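Local coordinates for TerD domain-containing protein (Streptomyces avermitilis, PDB 2QNG) that is of unknown function but binds two calcium ions through a domain of the TerD family, a group that includes tellurium-resistance proteins, at residues 29-41 with 91-105. Residues are numbered along the deposited sequence; the frame is centred on the assembly and turned at random. Where two conformers were deposited one is given.
With CA (calcium ion), chain B; CA (calcium ion), chain C.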
loop_
_atom_site.group_PDB
_atom_site.type_symbol
_atom_site.label_atom_id
_atom_site.label_comp_id
_atom_site.label_asym_id
_atom_site.label_seq_id
_atom_site.Cartn_x
_atom_site.Cartn_y
_atom_site.Cartn_z
ATOM N N GLY A 29 18.556 0.768 -5.762
ATOM C CA GLY A 29 18.557 0.368 -7.174
ATOM C C GLY A 29 17.302 -0.396 -7.590
ATOM O O GLY A 29 17.312 -1.171 -8.556
ATOM N N ILE A 30 16.208 -0.140 -6.888
ATOM C CA ILE A 30 14.942 -0.855 -7.095
ATOM C C ILE A 30 14.321 -0.433 -8.436
ATOM O O ILE A 30 14.183 0.763 -8.694
ATOM C CB ILE A 30 13.950 -0.559 -5.926
ATOM C CG1 ILE A 30 14.539 -0.946 -4.553
ATOM C CG2 ILE A 30 12.613 -1.251 -6.156
ATOM C CD1 ILE A 30 14.990 -2.416 -4.427
ATOM N N ARG A 31 13.910 -1.399 -9.268
ATOM C CA ARG A 31 13.319 -1.084 -10.580
ATOM C C ARG A 31 11.809 -1.378 -10.684
ATOM O O ARG A 31 11.076 -0.681 -11.383
ATOM C CB ARG A 31 14.029 -1.850 -11.713
ATOM C CG ARG A 31 15.549 -1.734 -11.793
ATOM C CD ARG A 31 15.962 -0.536 -12.553
ATOM N NE ARG A 31 17.420 -0.395 -12.601
ATOM C CZ ARG A 31 18.213 -0.925 -13.530
ATOM N NH1 ARG A 31 17.717 -1.650 -14.529
ATOM N NH2 ARG A 31 19.514 -0.710 -13.459
ATOM N N LYS A 32 11.357 -2.439 -10.030
ATOM C CA LYS A 32 9.966 -2.876 -10.124
ATOM C C LYS A 32 9.648 -3.595 -8.834
ATOM O O LYS A 32 10.427 -4.447 -8.384
ATOM C CB LYS A 32 9.796 -3.846 -11.282
ATOM C CG LYS A 32 8.371 -4.280 -11.536
ATOM C CD LYS A 32 8.281 -5.090 -12.804
ATOM C CE LYS A 32 6.918 -5.717 -12.946
ATOM N NZ LYS A 32 6.832 -6.586 -14.148
ATOM N N VAL A 33 8.490 -3.275 -8.262
ATOM C CA VAL A 33 8.075 -3.800 -6.954
ATOM C C VAL A 33 6.696 -4.427 -7.103
ATOM O O VAL A 33 5.838 -3.909 -7.827
ATOM C CB VAL A 33 8.010 -2.653 -5.885
ATOM C CG1 VAL A 33 7.404 -3.070 -4.543
ATOM C CG2 VAL A 33 9.392 -2.089 -5.674
ATOM N N GLU A 34 6.494 -5.523 -6.393
ATOM C CA GLU A 34 5.162 -6.090 -6.240
ATOM C C GLU A 34 4.830 -6.038 -4.764
ATOM O O GLU A 34 5.624 -6.488 -3.952
ATOM C CB GLU A 34 5.158 -7.533 -6.735
ATOM C CG GLU A 34 3.832 -8.323 -6.673
ATOM C CD GLU A 34 4.095 -9.849 -6.574
ATOM O OE1 GLU A 34 4.772 -10.343 -7.520
ATOM O OE2 GLU A 34 3.690 -10.503 -5.548
ATOM N N LEU A 35 3.677 -5.468 -4.418
ATOM C CA LEU A 35 3.200 -5.512 -3.041
ATOM C C LEU A 35 1.979 -6.440 -3.016
ATOM O O LEU A 35 1.022 -6.204 -3.737
ATOM C CB LEU A 35 2.813 -4.098 -2.584
ATOM C CG LEU A 35 2.084 -3.983 -1.243
ATOM C CD1 LEU A 35 2.728 -4.673 -0.034
ATOM C CD2 LEU A 35 1.875 -2.509 -0.930
ATOM N N ALA A 36 2.020 -7.484 -2.189
ATOM C CA ALA A 36 0.899 -8.417 -2.099
ATOM C C ALA A 36 0.360 -8.432 -0.677
ATOM O O ALA A 36 1.146 -8.328 0.268
ATOM C CB ALA A 36 1.376 -9.812 -2.494
ATOM N N VAL A 37 -0.968 -8.554 -0.544
ATOM C CA VAL A 37 -1.618 -8.541 0.772
ATOM C C VAL A 37 -2.601 -9.700 0.814
ATOM O O VAL A 37 -3.263 -9.995 -0.185
ATOM C CB VAL A 37 -2.305 -7.175 1.010
ATOM C CG1 VAL A 37 -3.056 -7.138 2.346
ATOM C CG2 VAL A 37 -1.248 -6.087 0.982
ATOM N N LYS A 38 -2.673 -10.351 1.975
ATOM C CA LYS A 38 -3.591 -11.468 2.187
ATOM C C LYS A 38 -4.292 -11.322 3.525
ATOM O O LYS A 38 -3.772 -10.675 4.447
ATOM C CB LYS A 38 -2.853 -12.817 2.144
ATOM C CG LYS A 38 -2.092 -13.152 3.435
ATOM C CD LYS A 38 -0.961 -14.154 3.213
ATOM C CE LYS A 38 -1.447 -15.577 3.114
ATOM N NZ LYS A 38 -0.508 -16.417 2.290
ATOM N N TRP A 39 -5.471 -11.920 3.622
ATOM C CA TRP A 39 -6.198 -12.032 4.875
ATOM C C TRP A 39 -7.239 -13.124 4.720
ATOM O O TRP A 39 -7.488 -13.626 3.611
ATOM C CB TRP A 39 -6.833 -10.696 5.311
ATOM C CG TRP A 39 -7.908 -10.179 4.424
ATOM C CD1 TRP A 39 -9.257 -10.258 4.652
ATOM C CD2 TRP A 39 -7.756 -9.503 3.154
ATOM N NE1 TRP A 39 -9.955 -9.647 3.625
ATOM C CE2 TRP A 39 -9.052 -9.164 2.702
ATOM C CE3 TRP A 39 -6.658 -9.088 2.397
ATOM C CZ2 TRP A 39 -9.276 -8.485 1.504
ATOM C CZ3 TRP A 39 -6.879 -8.408 1.199
ATOM C CH2 TRP A 39 -8.179 -8.119 0.757
ATOM N N ASP A 40 -7.835 -13.506 5.843
ATOM C CA ASP A 40 -8.907 -14.492 5.863
ATOM C C ASP A 40 -10.239 -13.770 6.071
ATOM O O ASP A 40 -10.287 -12.699 6.682
ATOM C CB ASP A 40 -8.670 -15.494 6.989
ATOM C CG ASP A 40 -7.467 -16.405 6.741
ATOM O OD1 ASP A 40 -7.011 -16.527 5.571
ATOM O OD2 ASP A 40 -6.970 -17.014 7.721
ATOM N N PRO A 41 -11.332 -14.329 5.536
ATOM C CA PRO A 41 -12.617 -13.629 5.630
ATOM C C PRO A 41 -13.176 -13.531 7.045
ATOM O O PRO A 41 -12.821 -14.335 7.916
ATOM C CB PRO A 41 -13.567 -14.476 4.764
ATOM C CG PRO A 41 -12.854 -15.668 4.393
ATOM C CD PRO A 41 -11.411 -15.564 4.746
ATOM N N GLY A 91 -11.502 -11.171 1.134
ATOM C CA GLY A 91 -10.454 -12.061 1.577
ATOM C C GLY A 91 -10.687 -13.530 1.237
ATOM O O GLY A 91 -9.836 -14.366 1.543
ATOM N N LYS A 92 -11.809 -13.852 0.603
ATOM C CA LYS A 92 -12.088 -15.265 0.279
ATOM C C LYS A 92 -11.145 -15.735 -0.806
ATOM O O LYS A 92 -11.118 -15.163 -1.903
ATOM C CB LYS A 92 -13.547 -15.442 -0.135
ATOM C CG LYS A 92 -14.464 -15.262 1.046
ATOM C CD LYS A 92 -15.938 -15.222 0.629
ATOM C CE LYS A 92 -16.840 -15.112 1.855
ATOM N NZ LYS A 92 -18.298 -15.079 1.524
ATOM N N GLY A 93 -10.369 -16.772 -0.492
ATOM C CA GLY A 93 -9.364 -17.229 -1.443
ATOM C C GLY A 93 -8.033 -17.436 -0.761
ATOM O O GLY A 93 -7.617 -16.602 0.063
ATOM N N PHE A 94 -7.391 -18.549 -1.084
ATOM C CA PHE A 94 -6.097 -18.909 -0.530
ATOM C C PHE A 94 -5.005 -18.099 -1.230
ATOM O O PHE A 94 -5.133 -17.743 -2.389
ATOM C CB PHE A 94 -5.901 -20.423 -0.785
ATOM C CG PHE A 94 -4.647 -21.005 -0.182
ATOM C CD1 PHE A 94 -4.583 -21.318 1.167
ATOM C CD2 PHE A 94 -3.543 -21.271 -0.992
ATOM C CE1 PHE A 94 -3.401 -21.866 1.702
ATOM C CE2 PHE A 94 -2.381 -21.817 -0.464
ATOM C CZ PHE A 94 -2.322 -22.095 0.873
ATOM N N GLY A 95 -3.910 -17.828 -0.534
ATOM C CA GLY A 95 -2.816 -17.115 -1.179
ATOM C C GLY A 95 -3.046 -15.615 -1.176
ATOM O O GLY A 95 -3.797 -15.097 -0.338
ATOM N N TRP A 96 -2.396 -14.913 -2.100
ATOM C CA TRP A 96 -2.453 -13.448 -2.072
ATOM C C TRP A 96 -3.791 -12.952 -2.608
ATOM O O TRP A 96 -4.223 -13.363 -3.680
ATOM C CB TRP A 96 -1.264 -12.883 -2.853
ATOM C CG TRP A 96 0.027 -13.305 -2.210
ATOM C CD1 TRP A 96 0.892 -14.263 -2.660
ATOM C CD2 TRP A 96 0.533 -12.878 -0.930
ATOM N NE1 TRP A 96 1.916 -14.417 -1.763
ATOM C CE2 TRP A 96 1.718 -13.599 -0.682
ATOM C CE3 TRP A 96 0.107 -11.947 0.012
ATOM C CZ2 TRP A 96 2.491 -13.397 0.475
ATOM C CZ3 TRP A 96 0.856 -11.759 1.169
ATOM C CH2 TRP A 96 2.034 -12.484 1.387
ATOM N N ASP A 97 -4.466 -12.106 -1.828
ATOM C CA ASP A 97 -5.795 -11.624 -2.201
ATOM C C ASP A 97 -5.765 -10.355 -3.038
ATOM O O ASP A 97 -6.639 -10.151 -3.882
ATOM C CB ASP A 97 -6.645 -11.374 -0.950
ATOM C CG ASP A 97 -6.870 -12.634 -0.156
ATOM O OD1 ASP A 97 -7.535 -13.571 -0.669
ATOM O OD2 ASP A 97 -6.403 -12.713 0.987
ATOM N N GLU A 98 -4.760 -9.512 -2.824
ATOM C CA GLU A 98 -4.680 -8.264 -3.573
ATOM C C GLU A 98 -3.211 -7.974 -3.826
ATOM O O GLU A 98 -2.373 -8.135 -2.941
ATOM C CB GLU A 98 -5.391 -7.164 -2.774
ATOM C CG GLU A 98 -5.555 -5.815 -3.469
ATOM C CD GLU A 98 -6.744 -5.009 -2.922
ATOM O OE1 GLU A 98 -7.816 -5.587 -2.605
ATOM O OE2 GLU A 98 -6.618 -3.776 -2.839
ATOM N N VAL A 99 -2.901 -7.603 -5.069
ATOM C CA VAL A 99 -1.525 -7.462 -5.520
ATOM C C VAL A 99 -1.430 -6.194 -6.344
ATOM O O VAL A 99 -2.278 -5.952 -7.194
ATOM C CB VAL A 99 -1.074 -8.676 -6.381
ATOM C CG1 VAL A 99 0.384 -8.530 -6.794
ATOM C CG2 VAL A 99 -1.303 -10.010 -5.631
HETATM N N MSE A 100 -0.392 -5.403 -6.074
HETATM C CA MSE A 100 -0.123 -4.199 -6.872
HETATM C C MSE A 100 1.301 -4.204 -7.375
HETATM O O MSE A 100 2.209 -4.641 -6.687
HETATM C CB MSE A 100 -0.361 -2.936 -6.051
HETATM C CG MSE A 100 -0.042 -1.653 -6.808
HETATM SE SE MSE A 100 -0.385 -0.048 -5.747
HETATM C CE MSE A 100 -2.363 -0.062 -5.687
ATOM N N THR A 101 1.467 -3.727 -8.602
ATOM C CA THR A 101 2.780 -3.612 -9.224
ATOM C C THR A 101 3.171 -2.140 -9.385
ATOM O O THR A 101 2.344 -1.323 -9.800
ATOM C CB THR A 101 2.735 -4.272 -10.594
ATOM O OG1 THR A 101 2.411 -5.661 -10.424
ATOM C CG2 THR A 101 4.079 -4.180 -11.326
ATOM N N LEU A 102 4.424 -1.820 -9.022
ATOM C CA LEU A 102 4.941 -0.469 -9.182
ATOM C C LEU A 102 6.185 -0.518 -10.047
ATOM O O LEU A 102 7.218 -1.003 -9.617
ATOM C CB LEU A 102 5.261 0.142 -7.812
ATOM C CG LEU A 102 4.040 0.115 -6.855
ATOM C CD1 LEU A 102 4.066 -1.079 -5.902
ATOM C CD2 LEU A 102 4.001 1.393 -6.068
ATOM N N GLU A 103 6.052 -0.066 -11.290
ATOM C CA GLU A 103 7.173 -0.034 -12.233
ATOM C C GLU A 103 7.952 1.245 -11.996
ATOM O O GLU A 103 7.912 2.202 -12.805
ATOM C CB GLU A 103 6.683 -0.208 -13.689
ATOM C CG GLU A 103 6.161 -1.652 -13.859
ATOM C CD GLU A 103 5.546 -2.037 -15.204
ATOM O OE1 GLU A 103 5.423 -1.204 -16.056
ATOM O OE2 GLU A 103 5.164 -3.213 -15.355
ATOM N N LEU A 104 8.688 1.261 -10.888
ATOM C CA LEU A 104 9.335 2.489 -10.440
ATOM C C LEU A 104 10.325 3.035 -11.462
ATOM O O LEU A 104 10.451 4.256 -11.650
ATOM C CB LEU A 104 10.070 2.243 -9.121
ATOM C CG LEU A 104 9.210 1.918 -7.882
ATOM C CD1 LEU A 104 10.066 1.683 -6.676
ATOM C CD2 LEU A 104 8.190 3.009 -7.594
ATOM N N ASN A 105 11.041 2.133 -12.140
ATOM C CA ASN A 105 11.998 2.568 -13.175
ATOM C C ASN A 105 11.347 3.460 -14.231
ATOM O O ASN A 105 12.003 4.356 -14.782
ATOM C CB ASN A 105 12.612 1.322 -13.839
ATOM C CG ASN A 105 13.610 1.662 -14.913
ATOM O OD1 ASN A 105 14.589 2.323 -14.651
ATOM N ND2 ASN A 105 13.367 1.179 -16.126
HETATM CA CA CA B . -7.514 -14.800 1.564
HETATM CA CA CA C . -9.978 -4.873 -1.315
HETATM O O HOH W 1 -8.016 -16.598 3.051
HETATM O O HOH W 2 -5.304 -15.543 1.871
HETATM O O HOH W 3 -11.068 -4.266 -3.291
#
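Trp39 CG sits between its own backbone N and carbonyl carbon (chi1 66°), which lays the indole beside Gly91 and Asp97; Asp97, its CG anti to the carbonyl carbon (chi1 -62°), turns its carboxylate toward the Trp39 backbone. Gly91 CA rests over one face of the indole, 3.2 Å from Trp39 NE1, and a CB on Gly91 would run into that nitrogen, whose polar partner is Thr49. Asp97 CB packs against the six-membered ring, touching Trp39 CZ3 at 3.7 Å. Asp97 OD2 takes the Trp39 N-H at 2.9 Å, nearly along its C-O axis, and also binds calcium. That ion is held by both Asp97 oxygens, the carbonyls of Trp39, Gly91 and Gly93, and two waters. Cut back to an alanine, Trp39 would still offer its carbonyl to the ion, but the loss of the ring is likely to open a gap against Gly91 CA and Asp97 CB and leave the calcium loop less firmly placed.

From here strands 33-40 and 98-102 run antiparallel, neighbours in one five-stranded sheet that packs against a second. A classic beta bulge starts the pairing: Asp97 and Glu98 both donate to Val37 O. Past it, Leu35 and Met100, a selenomethionine, exchange two backbone bonds of 2.8 Å between N and O, and Val33 and Leu102 form another such hydrogen-bonded pair. Leu35, Val37 and Leu102 face strand 111-120 of the other sheet, while Glu98, its carboxylate also paired with Ile53, reaches the second calcium through OE1 with Asp50, Leu51, Asp52 and Ser88. On the opposite face Ala36 CB meets Trp96 CE3 at 3.5 Å. In one of its two conformers, Lys38 passes CD over the Trp96 six-membered ring and holds NZ 4.6 Å from its centroid, a cation-pi contact.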